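Local coordinates for protein endoglucanase (Thermotoga maritima, PDB 1VHO) that probably acts as a metal-dependent aminopeptidase of the M42 family, using two divalent metal ions per subunit, although it carries the name endoglucanase, at residues 39-44 with 51-56; 60-65 with 192-197. All coordinates share one frame; numbering follows the deposited sequence.

Contact 1 of 2, residues 39-44 with 51-56; sequences VDEAKT and IGYKKG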
loop_
_atom_site.group_PDB
_atom_site.type_symbol
_atom_site.label_atom_id
_atom_site.label_comp_id
_atom_site.label_asym_id
_atom_site.label_seq_id
_atom_site.Cartn_x
_atom_site.Cartn_y
_atom_site.Cartn_z
ATOM N N VAL A 39 -17.517 3.589 10.097
ATOM C CA VAL A 39 -18.029 2.296 9.707
ATOM C C VAL A 39 -19.071 1.765 10.710
ATOM O O VAL A 39 -19.073 2.150 11.876
ATOM C CB VAL A 39 -16.951 1.201 9.564
ATOM C CG1 VAL A 39 -15.934 1.565 8.491
ATOM C CG2 VAL A 39 -16.208 0.893 10.868
ATOM N N ASP A 40 -19.928 0.870 10.212
ATOM C CA ASP A 40 -20.897 0.228 11.123
ATOM C C ASP A 40 -20.122 -0.818 11.918
ATOM O O ASP A 40 -20.433 -1.062 13.084
ATOM C CB ASP A 40 -22.029 -0.429 10.321
ATOM C CG ASP A 40 -22.905 0.711 9.816
ATOM O OD1 ASP A 40 -22.901 1.029 8.633
ATOM O OD2 ASP A 40 -23.562 1.326 10.683
ATOM N N GLU A 41 -19.159 -1.470 11.266
ATOM C CA GLU A 41 -18.325 -2.447 11.942
ATOM C C GLU A 41 -17.012 -2.677 11.201
ATOM O O GLU A 41 -16.868 -2.294 10.035
ATOM C CB GLU A 41 -18.997 -3.800 12.145
ATOM C CG GLU A 41 -19.673 -4.401 10.951
ATOM C CD GLU A 41 -20.432 -5.690 11.256
ATOM O OE1 GLU A 41 -21.636 -5.621 11.575
ATOM O OE2 GLU A 41 -19.824 -6.767 11.154
ATOM N N ALA A 42 -16.080 -3.294 11.927
ATOM C CA ALA A 42 -14.773 -3.599 11.333
ATOM C C ALA A 42 -14.294 -4.936 11.881
ATOM O O ALA A 42 -14.383 -5.127 13.108
ATOM C CB ALA A 42 -13.780 -2.499 11.574
ATOM N N LYS A 43 -14.013 -5.875 11.004
ATOM C CA LYS A 43 -13.558 -7.181 11.424
ATOM C C LYS A 43 -12.169 -7.501 10.898
ATOM O O LYS A 43 -11.782 -7.066 9.820
ATOM C CB LYS A 43 -14.525 -8.282 10.927
ATOM C CG LYS A 43 -15.759 -8.368 11.830
ATOM C CD LYS A 43 -16.924 -9.021 11.138
ATOM C CE LYS A 43 -16.960 -10.533 11.275
ATOM N NZ LYS A 43 -18.315 -11.024 10.842
ATOM N N THR A 44 -11.456 -8.314 11.679
ATOM C CA THR A 44 -10.121 -8.745 11.311
ATOM C C THR A 44 -10.131 -10.184 10.858
ATOM O O THR A 44 -10.936 -10.990 11.375
ATOM C CB THR A 44 -9.162 -8.550 12.505
ATOM O OG1 THR A 44 -9.260 -7.167 12.891
ATOM C CG2 THR A 44 -7.729 -8.830 12.099
ATOM N N ILE A 51 -11.436 -5.496 7.474
ATOM C CA ILE A 51 -12.547 -5.179 6.553
ATOM C C ILE A 51 -13.493 -4.208 7.224
ATOM O O ILE A 51 -14.034 -4.512 8.313
ATOM C CB ILE A 51 -13.319 -6.418 6.052
ATOM C CG1 ILE A 51 -12.442 -7.286 5.163
ATOM C CG2 ILE A 51 -14.564 -5.948 5.231
ATOM C CD1 ILE A 51 -11.434 -8.188 5.864
ATOM N N GLY A 52 -13.630 -2.993 6.692
ATOM C CA GLY A 52 -14.547 -1.999 7.297
ATOM C C GLY A 52 -15.914 -2.218 6.620
ATOM O O GLY A 52 -15.903 -2.334 5.363
ATOM N N TYR A 53 -16.999 -2.212 7.355
ATOM C CA TYR A 53 -18.320 -2.412 6.726
ATOM C C TYR A 53 -19.228 -1.221 6.961
ATOM O O TYR A 53 -19.430 -0.776 8.101
ATOM C CB TYR A 53 -18.969 -3.698 7.241
ATOM C CG TYR A 53 -20.423 -3.860 6.851
ATOM C CD1 TYR A 53 -20.779 -3.897 5.513
ATOM C CD2 TYR A 53 -21.436 -3.953 7.794
ATOM C CE1 TYR A 53 -22.088 -4.053 5.115
ATOM C CE2 TYR A 53 -22.767 -4.120 7.410
ATOM C CZ TYR A 53 -23.073 -4.172 6.070
ATOM O OH TYR A 53 -24.374 -4.316 5.633
ATOM N N LYS A 54 -19.694 -0.641 5.858
ATOM C CA LYS A 54 -20.576 0.537 5.953
ATOM C C LYS A 54 -21.882 0.203 5.218
ATOM O O LYS A 54 -21.915 -0.022 3.997
ATOM C CB LYS A 54 -19.896 1.775 5.408
ATOM C CG LYS A 54 -20.724 3.037 5.346
ATOM C CD LYS A 54 -21.207 3.505 6.704
ATOM C CE LYS A 54 -22.284 4.589 6.533
ATOM N NZ LYS A 54 -21.784 5.713 5.720
ATOM N N LYS A 55 -22.935 0.035 6.018
ATOM C CA LYS A 55 -24.238 -0.330 5.454
ATOM C C LYS A 55 -24.845 0.805 4.659
ATOM O O LYS A 55 -24.716 1.977 5.014
ATOM C CB LYS A 55 -25.198 -0.733 6.599
ATOM C CG LYS A 55 -26.633 -0.948 6.154
ATOM C CD LYS A 55 -27.534 -1.454 7.263
ATOM C CE LYS A 55 -28.008 -2.879 7.005
ATOM N NZ LYS A 55 -29.053 -3.275 8.011
ATOM N N GLY A 56 -25.445 0.449 3.539
ATOM C CA GLY A 56 -26.122 1.442 2.685
ATOM C C GLY A 56 -27.623 1.070 2.723
ATOM O O GLY A 56 -28.120 0.706 3.798
HETATM O O HOH W 1 -24.643 2.799 7.567
#

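Contact 2 of 2, residues 60-65 with 192-197; sequences GKLAFF and HPWDVY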
loop_
_atom_site.group_PDB
_atom_site.type_symbol
_atom_site.label_atom_id
_atom_site.label_comp_id
_atom_site.label_asym_id
_atom_site.label_seq_id
_atom_site.Cartn_x
_atom_site.Cartn_y
_atom_site.Cartn_z
ATOM N N GLY A 60 -27.028 -3.780 -3.049
ATOM C CA GLY A 60 -25.979 -4.691 -3.545
ATOM C C GLY A 60 -24.743 -4.422 -2.659
ATOM O O GLY A 60 -24.800 -3.534 -1.804
ATOM N N LYS A 61 -23.677 -5.129 -2.976
ATOM C CA LYS A 61 -22.440 -5.028 -2.228
ATOM C C LYS A 61 -21.271 -4.652 -3.152
ATOM O O LYS A 61 -21.014 -5.288 -4.160
ATOM C CB LYS A 61 -22.129 -6.389 -1.573
ATOM C CG LYS A 61 -23.248 -6.947 -0.706
ATOM C CD LYS A 61 -22.918 -8.374 -0.283
ATOM C CE LYS A 61 -23.904 -8.880 0.772
ATOM N NZ LYS A 61 -24.130 -7.835 1.820
ATOM N N LEU A 62 -20.605 -3.587 -2.748
ATOM C CA LEU A 62 -19.445 -3.041 -3.481
ATOM C C LEU A 62 -18.237 -3.257 -2.563
ATOM O O LEU A 62 -18.336 -2.888 -1.377
ATOM C CB LEU A 62 -19.727 -1.556 -3.620
ATOM C CG LEU A 62 -18.802 -0.603 -4.322
ATOM C CD1 LEU A 62 -18.340 -1.118 -5.685
ATOM C CD2 LEU A 62 -19.512 0.759 -4.489
ATOM N N ALA A 63 -17.155 -3.782 -3.077
ATOM C CA ALA A 63 -15.954 -4.009 -2.281
ATOM C C ALA A 63 -14.787 -3.225 -2.879
ATOM O O ALA A 63 -14.574 -3.265 -4.105
ATOM C CB ALA A 63 -15.602 -5.494 -2.224
ATOM N N PHE A 64 -14.020 -2.573 -2.042
ATOM C CA PHE A 64 -12.851 -1.783 -2.431
ATOM C C PHE A 64 -11.650 -2.475 -1.751
ATOM O O PHE A 64 -11.790 -2.785 -0.551
ATOM C CB PHE A 64 -12.934 -0.334 -2.004
ATOM C CG PHE A 64 -14.098 0.456 -2.544
ATOM C CD1 PHE A 64 -14.535 0.290 -3.849
ATOM C CD2 PHE A 64 -14.780 1.343 -1.736
ATOM C CE1 PHE A 64 -15.636 1.001 -4.322
ATOM C CE2 PHE A 64 -15.848 2.092 -2.214
ATOM C CZ PHE A 64 -16.279 1.921 -3.513
ATOM N N PHE A 65 -10.544 -2.665 -2.451
ATOM C CA PHE A 65 -9.440 -3.421 -1.853
ATOM C C PHE A 65 -8.099 -2.687 -1.930
ATOM O O PHE A 65 -7.763 -2.137 -2.994
ATOM C CB PHE A 65 -9.266 -4.730 -2.683
ATOM C CG PHE A 65 -10.428 -5.702 -2.643
ATOM C CD1 PHE A 65 -11.454 -5.600 -3.600
ATOM C CD2 PHE A 65 -10.506 -6.669 -1.684
ATOM C CE1 PHE A 65 -12.515 -6.494 -3.544
ATOM C CE2 PHE A 65 -11.564 -7.579 -1.632
ATOM C CZ PHE A 65 -12.581 -7.474 -2.582
ATOM N N HIS A 192 -26.102 6.639 0.784
ATOM C CA HIS A 192 -25.719 5.771 -0.315
ATOM C C HIS A 192 -26.435 4.445 -0.344
ATOM O O HIS A 192 -26.524 3.730 0.659
ATOM C CB HIS A 192 -24.199 5.568 -0.254
ATOM C CG HIS A 192 -23.666 4.969 1.021
ATOM N ND1 HIS A 192 -23.486 3.640 1.214
ATOM C CD2 HIS A 192 -23.137 5.585 2.114
ATOM C CE1 HIS A 192 -22.930 3.413 2.405
ATOM N NE2 HIS A 192 -22.703 4.597 2.948
ATOM N N PRO A 193 -26.922 4.042 -1.523
ATOM C CA PRO A 193 -27.657 2.821 -1.712
ATOM C C PRO A 193 -26.850 1.547 -1.580
ATOM O O PRO A 193 -27.333 0.518 -1.124
ATOM C CB PRO A 193 -28.205 2.919 -3.149
ATOM C CG PRO A 193 -28.078 4.357 -3.524
ATOM C CD PRO A 193 -26.863 4.854 -2.778
ATOM N N TRP A 194 -25.572 1.577 -1.982
ATOM C CA TRP A 194 -24.771 0.358 -1.907
ATOM C C TRP A 194 -24.215 0.086 -0.506
ATOM O O TRP A 194 -23.919 1.025 0.235
ATOM C CB TRP A 194 -23.557 0.543 -2.861
ATOM C CG TRP A 194 -23.913 0.464 -4.307
ATOM C CD1 TRP A 194 -24.323 1.491 -5.127
ATOM C CD2 TRP A 194 -23.905 -0.709 -5.109
ATOM N NE1 TRP A 194 -24.556 1.019 -6.391
ATOM C CE2 TRP A 194 -24.330 -0.336 -6.407
ATOM C CE3 TRP A 194 -23.593 -2.040 -4.867
ATOM C CZ2 TRP A 194 -24.431 -1.258 -7.438
ATOM C CZ3 TRP A 194 -23.711 -2.961 -5.894
ATOM C CH2 TRP A 194 -24.123 -2.558 -7.179
ATOM N N ASP A 195 -24.090 -1.184 -0.167
ATOM C CA ASP A 195 -23.446 -1.579 1.091
ATOM C C ASP A 195 -21.950 -1.585 0.704
ATOM O O ASP A 195 -21.629 -2.111 -0.379
ATOM C CB ASP A 195 -23.895 -2.949 1.552
ATOM C CG ASP A 195 -25.345 -2.902 2.082
ATOM O OD1 ASP A 195 -25.873 -1.822 2.380
ATOM O OD2 ASP A 195 -25.918 -3.996 2.170
ATOM N N VAL A 196 -21.093 -1.005 1.515
ATOM C CA VAL A 196 -19.678 -0.920 1.123
ATOM C C VAL A 196 -18.768 -1.717 2.025
ATOM O O VAL A 196 -18.875 -1.605 3.263
ATOM C CB VAL A 196 -19.256 0.567 1.138
ATOM C CG1 VAL A 196 -17.756 0.732 0.893
ATOM C CG2 VAL A 196 -20.038 1.338 0.055
ATOM N N TYR A 197 -17.856 -2.471 1.426
ATOM C CA TYR A 197 -16.897 -3.256 2.171
ATOM C C TYR A 197 -15.497 -2.764 1.752
ATOM O O TYR A 197 -15.196 -2.780 0.563
ATOM C CB TYR A 197 -16.993 -4.742 1.899
ATOM C CG TYR A 197 -18.323 -5.338 2.343
ATOM C CD1 TYR A 197 -19.457 -5.147 1.546
ATOM C CD2 TYR A 197 -18.438 -6.014 3.550
ATOM C CE1 TYR A 197 -20.674 -5.652 1.932
ATOM C CE2 TYR A 197 -19.675 -6.526 3.936
ATOM C CZ TYR A 197 -20.766 -6.371 3.122
ATOM O OH TYR A 197 -22.003 -6.883 3.464
#

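Contact 1 of 2, residues 39-44 with 51-56
I51 and K43 form a hydrogen-bonded antiparallel pair. I51 N donates to K43 O at 2.8 Å, and K43 N donates back to I51 O. The same carbonyl is approached by a C-H group, with A42 CA 3.2 Å from I51 O. G52 follows, in a non-hydrogen-bonded pair with A42. V39 reaches this glycine with one methyl, CG1, which lies 4.0 Å from G52 CA.

Y53 is the centre of the contact. Its N donates to E41 O at 2.7 Å. Its carbonyl faces two donors: D40 N is 2.7 Å from Y53 O, and E41 N is 3.3 Å from the same oxygen. D40 and E41 therefore both pair with Y53, which is a classic beta bulge. E41 CG sits between its own backbone N and carbonyl carbon (chi1 48°), which puts it at the edge of the Y53 ring, 3.6 Å from Y53 CD2 and close to the ring plane. The E41 carboxylate stands nearly perpendicular to the ring, at 88°. Its OE2 is held by the hydroxyl of Y216.

K54 brings only carbon to D40, K54 CD lying against D40 OD1. Its amino group turns away to H192. K55 N donates to D40 OD1 at 2.8 Å. It comes from the anti side of the carboxylate, 22° out of its plane. This N also sits over the centre of one face of the Y53 ring. A water donates to both D40 OD1 and K55 O, so OD1 takes two donors.

The two strands make a beta hairpin at one edge of the main sheet. Strand 41-44 is outermost, and strand 50-54 pairs on its other side with strand 195-201. Helix 171-187 packs against the hairpin, with L184 touching V39 and L187 touching K54.

Contact 2 of 2, residues 60-65 with 192-197
G60 and D195 open a run of backbone hydrogen bonds between two parallel strands. D195 N donates to G60 O, and L62 N to D195 O at 3.0 Å. Y197 N then donates to L62 O, and F64 N to Y197 O.

The polar side-chain bond joins K61 NZ to Y197 OH at 2.9 Å. K61 runs past the ring, its CB and CG near Y197 CE1, and a bend at the last torsion (chi4 -45°) sets NZ at the hydroxyl. D195 OD2 is 4.2 Å from K61 NZ, beyond a salt bridge; D195 OD1 bonds to G56 N. Within 192-197, H192 ND1 donates to W194 O, which lies in the imidazole plane.

These strands lie inside the mixed sheet of the M42 alpha/beta domain. Strand 222-229 pairs with the far side of strand 61-67.

The W194 ring packs against the G60 peptide, CE3 3.4 Å from G60 C, while its NE1 bonds to L334 O. Most apolar contacts lie on the face of L62 and V196; A63 CB against Y197 CB, at 4.4 Å, is the exception. W194 CE3 meets L62 CB. F64 CE2 touches V196 CG1 at 3.9 Å. Helices 171-187 and 317-333 cover this pair, through V183 on F64 and A331 on V196.

In the fold
Both contacts belong to one mixed sheet. Contact 1 is the hairpin at its edge, largely at the surface. Contact 2 is buried and lies further in, between strands distant in sequence. Strands 50-54 and 195-201 are neighbours, so the two contacts adjoin: K54 O accepts from V196 N, and the Y53 and Y197 rings stack. Pairing is antiparallel with a bulge in 39-44/51-56, but parallel and regular in 60-65/192-197. Contact 1 is mostly backbone bonds, with the D40 carboxylate and a water added at its end. Contact 2 adds aromatic and aliphatic packing under the helices, and a single lysine-tyrosine bond on the other face.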